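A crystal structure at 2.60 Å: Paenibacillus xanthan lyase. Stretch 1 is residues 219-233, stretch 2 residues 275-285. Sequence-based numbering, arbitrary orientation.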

# COMPACT_ATOMS: atom_id res chain seq x y z
N GLN A 219 13.48 -0.29 -4.28
CA GLN A 219 14.72 0.12 -4.92
C GLN A 219 14.47 0.09 -6.42
O GLN A 219 13.51 -0.52 -6.88
CB GLN A 219 15.87 -0.80 -4.51
CG GLN A 219 17.25 -0.34 -4.97
CD GLN A 219 17.58 1.09 -4.56
OE1 GLN A 219 17.63 1.98 -5.40
NE2 GLN A 219 17.83 1.30 -3.26
N HIS A 220 15.32 0.79 -7.17
CA HIS A 220 15.10 1.01 -8.60
C HIS A 220 13.75 1.67 -8.83
O HIS A 220 13.07 1.41 -9.83
CB HIS A 220 15.26 -0.27 -9.41
CG HIS A 220 16.67 -0.77 -9.46
ND1 HIS A 220 17.08 -1.78 -10.30
CD2 HIS A 220 17.77 -0.39 -8.77
CE1 HIS A 220 18.37 -2.01 -10.12
NE2 HIS A 220 18.81 -1.17 -9.19
N THR A 221 13.39 2.51 -7.86
CA THR A 221 12.23 3.39 -7.92
C THR A 221 10.86 2.71 -7.78
O THR A 221 9.97 3.26 -7.13
CB THR A 221 12.26 4.30 -9.17
OG1 THR A 221 13.55 4.91 -9.27
CG2 THR A 221 11.22 5.39 -9.06
N TYR A 222 10.68 1.52 -8.35
CA TYR A 222 9.35 0.91 -8.42
C TYR A 222 9.28 -0.57 -8.05
O TYR A 222 8.31 -1.24 -8.42
CB TYR A 222 8.76 1.06 -9.83
CG TYR A 222 8.81 2.46 -10.40
CD1 TYR A 222 8.02 3.48 -9.87
CD2 TYR A 222 9.63 2.77 -11.47
CE1 TYR A 222 8.05 4.77 -10.39
CE2 TYR A 222 9.68 4.06 -12.00
CZ TYR A 222 8.88 5.05 -11.46
OH TYR A 222 8.93 6.32 -11.99
N TYR A 223 10.27 -1.10 -7.33
CA TYR A 223 10.29 -2.54 -7.11
C TYR A 223 10.42 -2.93 -5.65
O TYR A 223 11.18 -2.34 -4.90
CB TYR A 223 11.38 -3.23 -7.96
CG TYR A 223 11.27 -2.83 -9.41
CD1 TYR A 223 11.91 -1.70 -9.88
CD2 TYR A 223 10.47 -3.55 -10.30
CE1 TYR A 223 11.79 -1.30 -11.18
CE2 TYR A 223 10.35 -3.16 -11.62
CZ TYR A 223 11.01 -2.03 -12.05
OH TYR A 223 10.91 -1.61 -13.35
N ALA A 224 9.64 -3.93 -5.25
CA ALA A 224 9.71 -4.51 -3.92
C ALA A 224 11.07 -5.18 -3.79
O ALA A 224 11.39 -6.08 -4.57
CB ALA A 224 8.61 -5.53 -3.75
N TYR A 225 11.88 -4.75 -2.83
CA TYR A 225 13.27 -5.20 -2.81
C TYR A 225 13.90 -5.46 -1.44
O TYR A 225 15.13 -5.37 -1.31
CB TYR A 225 14.16 -4.24 -3.61
CG TYR A 225 14.66 -4.85 -4.90
CD1 TYR A 225 15.37 -6.05 -4.91
CD2 TYR A 225 14.41 -4.23 -6.12
CE1 TYR A 225 15.82 -6.61 -6.09
CE2 TYR A 225 14.86 -4.78 -7.30
CZ TYR A 225 15.56 -5.96 -7.28
OH TYR A 225 15.99 -6.50 -8.47
N ASN A 226 13.09 -5.79 -0.43
CA ASN A 226 13.63 -6.12 0.89
C ASN A 226 14.70 -7.20 0.81
O ASN A 226 15.74 -7.10 1.45
CB ASN A 226 12.53 -6.58 1.84
CG ASN A 226 11.44 -5.54 2.03
OD1 ASN A 226 10.94 -4.96 1.06
ND2 ASN A 226 11.07 -5.31 3.29
N GLY A 227 14.43 -8.22 0.00
CA GLY A 227 15.32 -9.37 -0.12
C GLY A 227 16.53 -9.14 -0.99
O GLY A 227 17.53 -9.84 -0.87
N GLY A 228 16.46 -8.15 -1.88
CA GLY A 228 17.58 -7.86 -2.75
C GLY A 228 18.52 -6.78 -2.22
O GLY A 228 19.44 -7.05 -1.46
N TYR A 229 18.28 -5.55 -2.66
CA TYR A 229 19.10 -4.42 -2.25
C TYR A 229 19.01 -4.15 -0.75
O TYR A 229 20.02 -3.94 -0.10
CB TYR A 229 18.72 -3.16 -3.05
CG TYR A 229 19.14 -3.28 -4.49
CD1 TYR A 229 20.45 -3.00 -4.87
CD2 TYR A 229 18.26 -3.72 -5.46
CE1 TYR A 229 20.86 -3.13 -6.20
CE2 TYR A 229 18.65 -3.85 -6.79
CZ TYR A 229 19.96 -3.55 -7.15
OH TYR A 229 20.35 -3.68 -8.47
N GLY A 230 17.79 -4.17 -0.22
CA GLY A 230 17.59 -3.83 1.18
C GLY A 230 18.38 -4.77 2.07
O GLY A 230 18.92 -4.39 3.11
N SER A 231 18.44 -6.02 1.64
CA SER A 231 19.20 -7.03 2.32
C SER A 231 20.68 -6.63 2.42
O SER A 231 21.28 -6.69 3.50
CB SER A 231 19.04 -8.35 1.58
OG SER A 231 19.42 -9.44 2.39
N GLU A 232 21.27 -6.19 1.31
CA GLU A 232 22.67 -5.79 1.35
C GLU A 232 22.92 -4.49 2.13
O GLU A 232 23.96 -4.35 2.76
CB GLU A 232 23.37 -5.84 -0.04
CG GLU A 232 23.05 -4.74 -1.03
CD GLU A 232 23.20 -5.20 -2.49
OE1 GLU A 232 22.52 -6.16 -2.91
OE2 GLU A 232 24.01 -4.60 -3.23
N LEU A 233 21.96 -3.56 2.11
CA LEU A 233 22.08 -2.38 2.97
C LEU A 233 22.09 -2.80 4.43
O LEU A 233 22.98 -2.42 5.18
CB LEU A 233 20.93 -1.40 2.74
CG LEU A 233 20.86 -0.57 1.46
CD1 LEU A 233 19.66 0.36 1.56
CD2 LEU A 233 22.12 0.23 1.24
N ASN A 275 13.48 -19.29 5.08
CA ASN A 275 13.30 -18.91 3.69
C ASN A 275 12.94 -17.44 3.56
O ASN A 275 11.90 -17.00 4.06
CB ASN A 275 12.19 -19.76 3.07
CG ASN A 275 12.54 -21.23 3.03
OD1 ASN A 275 13.67 -21.59 2.68
ND2 ASN A 275 11.60 -22.08 3.39
N LEU A 276 13.79 -16.67 2.89
CA LEU A 276 13.48 -15.28 2.62
C LEU A 276 12.53 -15.28 1.44
O LEU A 276 12.88 -15.79 0.39
CB LEU A 276 14.75 -14.51 2.28
CG LEU A 276 14.63 -13.00 2.08
CD1 LEU A 276 13.96 -12.35 3.27
CD2 LEU A 276 16.01 -12.39 1.84
N MET A 277 11.34 -14.72 1.62
CA MET A 277 10.30 -14.79 0.60
C MET A 277 10.72 -14.19 -0.74
O MET A 277 11.14 -13.03 -0.80
CB MET A 277 9.01 -14.14 1.09
CG MET A 277 8.38 -14.85 2.26
SD MET A 277 6.80 -14.13 2.74
CE MET A 277 6.42 -15.17 4.14
N ASP A 278 10.58 -14.97 -1.80
CA ASP A 278 11.03 -14.57 -3.13
C ASP A 278 10.34 -13.32 -3.68
O ASP A 278 10.90 -12.62 -4.53
CB ASP A 278 10.84 -15.72 -4.12
CG ASP A 278 11.79 -16.87 -3.87
OD1 ASP A 278 12.92 -16.61 -3.40
OD2 ASP A 278 11.41 -18.02 -4.14
N MET A 279 9.14 -13.04 -3.19
CA MET A 279 8.38 -11.92 -3.73
C MET A 279 9.00 -10.57 -3.39
O MET A 279 8.68 -9.57 -4.02
CB MET A 279 6.92 -11.99 -3.29
CG MET A 279 6.68 -11.66 -1.82
SD MET A 279 4.92 -11.81 -1.43
CE MET A 279 4.90 -11.28 0.29
N VAL A 280 9.90 -10.54 -2.40
CA VAL A 280 10.61 -9.30 -2.10
C VAL A 280 12.06 -9.32 -2.56
O VAL A 280 12.84 -8.44 -2.18
CB VAL A 280 10.60 -8.93 -0.59
CG1 VAL A 280 9.17 -8.81 -0.07
CG2 VAL A 280 11.40 -9.94 0.23
N ARG A 281 12.44 -10.32 -3.36
CA ARG A 281 13.84 -10.45 -3.76
C ARG A 281 14.09 -9.96 -5.19
O ARG A 281 15.20 -10.10 -5.72
CB ARG A 281 14.34 -11.88 -3.57
CG ARG A 281 14.25 -12.36 -2.14
CD ARG A 281 15.07 -13.61 -1.88
NE ARG A 281 14.82 -14.68 -2.84
CZ ARG A 281 15.71 -15.11 -3.74
NH1 ARG A 281 16.91 -14.56 -3.80
NH2 ARG A 281 15.40 -16.09 -4.58
N GLY A 282 13.07 -9.36 -5.79
CA GLY A 282 13.18 -8.81 -7.13
C GLY A 282 13.83 -9.76 -8.12
O GLY A 282 13.50 -10.96 -8.16
N ARG A 283 14.78 -9.24 -8.90
CA ARG A 283 15.40 -10.04 -9.96
C ARG A 283 16.25 -11.18 -9.44
O ARG A 283 16.65 -12.07 -10.20
CB ARG A 283 16.21 -9.15 -10.91
CG ARG A 283 17.57 -8.71 -10.38
CD ARG A 283 18.21 -7.76 -11.39
NE ARG A 283 19.59 -7.47 -11.04
CZ ARG A 283 19.99 -6.40 -10.36
NH1 ARG A 283 19.10 -5.50 -9.97
NH2 ARG A 283 21.28 -6.23 -10.07
N GLU A 284 16.51 -11.20 -8.14
CA GLU A 284 17.40 -12.20 -7.56
C GLU A 284 16.82 -13.60 -7.45
O GLU A 284 17.53 -14.53 -7.08
CB GLU A 284 17.93 -11.72 -6.22
CG GLU A 284 18.63 -10.39 -6.36
CD GLU A 284 19.41 -10.04 -5.13
OE1 GLU A 284 19.54 -10.93 -4.26
OE2 GLU A 284 19.89 -8.89 -5.04
N ILE A 285 15.55 -13.76 -7.81
CA ILE A 285 14.94 -15.08 -7.78
C ILE A 285 15.55 -15.93 -8.88
O ILE A 285 15.40 -17.15 -8.87
CB ILE A 285 13.41 -15.04 -7.95
CG1 ILE A 285 13.02 -14.38 -9.28
CG2 ILE A 285 12.76 -14.32 -6.78
CD1 ILE A 285 11.54 -14.56 -9.64
O HOH W 1 10.33 -8.20 -5.75
O HOH W 2 18.01 -12.40 -2.37
O HOH W 3 23.00 -3.98 -9.21

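Three direct hydrogen bonds join the two stretches, and each can be judged by its length and by the angle at the hydrogen. The only backbone-to-backbone hydrogen bond runs from Gly227 N to Val280 O, 2.7 Å with an angle of 146°, at the point where the chains run closest: the CA atoms of Gly227 and Arg281 are 4.1 Å apart. Equally short, but between side chains, is the bond from Arg283 NH1 to Tyr229 OH, 2.7 Å and 160°; here the nitrogen lies at the edge of the Tyr229 ring, near its plane, as expected for a donor approaching a phenol oxygen. The third is the straightest. Arg283 N donates to Tyr225 OH over 3.0 Å at 171°, so a side chain from the first stretch takes up a backbone NH of the second.

Val280 O is a crowded acceptor. Asn226 N lies 3.2 Å from Val280 O, yet the angle is too poor for a hydrogen bond, and proximity alone would mislead. Tyr225 CA also approaches Val280 O, at 3.3 Å with an angle of 127° at the hydrogen, a CA-H...O contact that supplements the bond from Gly227.

Water extends this network at three places. Water 1 donates to Ala224 O (2.6 Å) and Met279 O (2.8 Å) and accepts from Gly282 N (3.0 Å), bridging backbone groups whose direct separation, 3.9 Å from Ala224 O to Gly282 N, is too long for a hydrogen bond. Water 2 accepts from Arg281 NH1 at 2.8 Å and lies 3.0 Å from Gly227 O and 2.8 Å from Glu284 OE1. Water 3 accepts from Arg283 NH2 at 3.0 Å and sits 2.8 Å from Tyr229 OH, adding a second path between those side chains.

Within the second stretch, Arg281 is held by a salt bridge to Asp278, with NE and NH2 of Arg281 each 2.8 Å from Asp278 OD1. Its CA-to-CB bond points away from the first stretch, but its CG still packs 3.8 Å from Gly227 CA. One unfavourable pairing remains: Glu232 OE1 and Glu284 OE2, of like charge, are 4.3 Å apart.

Glycines make the close packing possible at three places. An ideal CB on Gly227 would fall 2.3 Å from Arg281 CG, a clash, and would be tight against Val280 O at 3.1 Å. Bare, Gly227 CA can also rest 3.7 Å from Leu276 CD2. An ideal CB on Gly228 would clash within its own stretch, 2.3 Å from Tyr225 CD1, while the actual Gly228 CA sits 3.4 Å from Glu284 OE2. Gly282 combines a positive phi of 48° with a would-be CB only 2.2 Å from Tyr225 CZ. That space belongs to the Tyr225 ring: its CA-to-CB bond points away, but its end returns, bringing CE1 within 3.6 Å of Gly282 CA. Further out, Asn226 CB meets Val280 CG2 at 3.9 Å, and His220 CE1 lies 3.6 Å from Arg283 NH1.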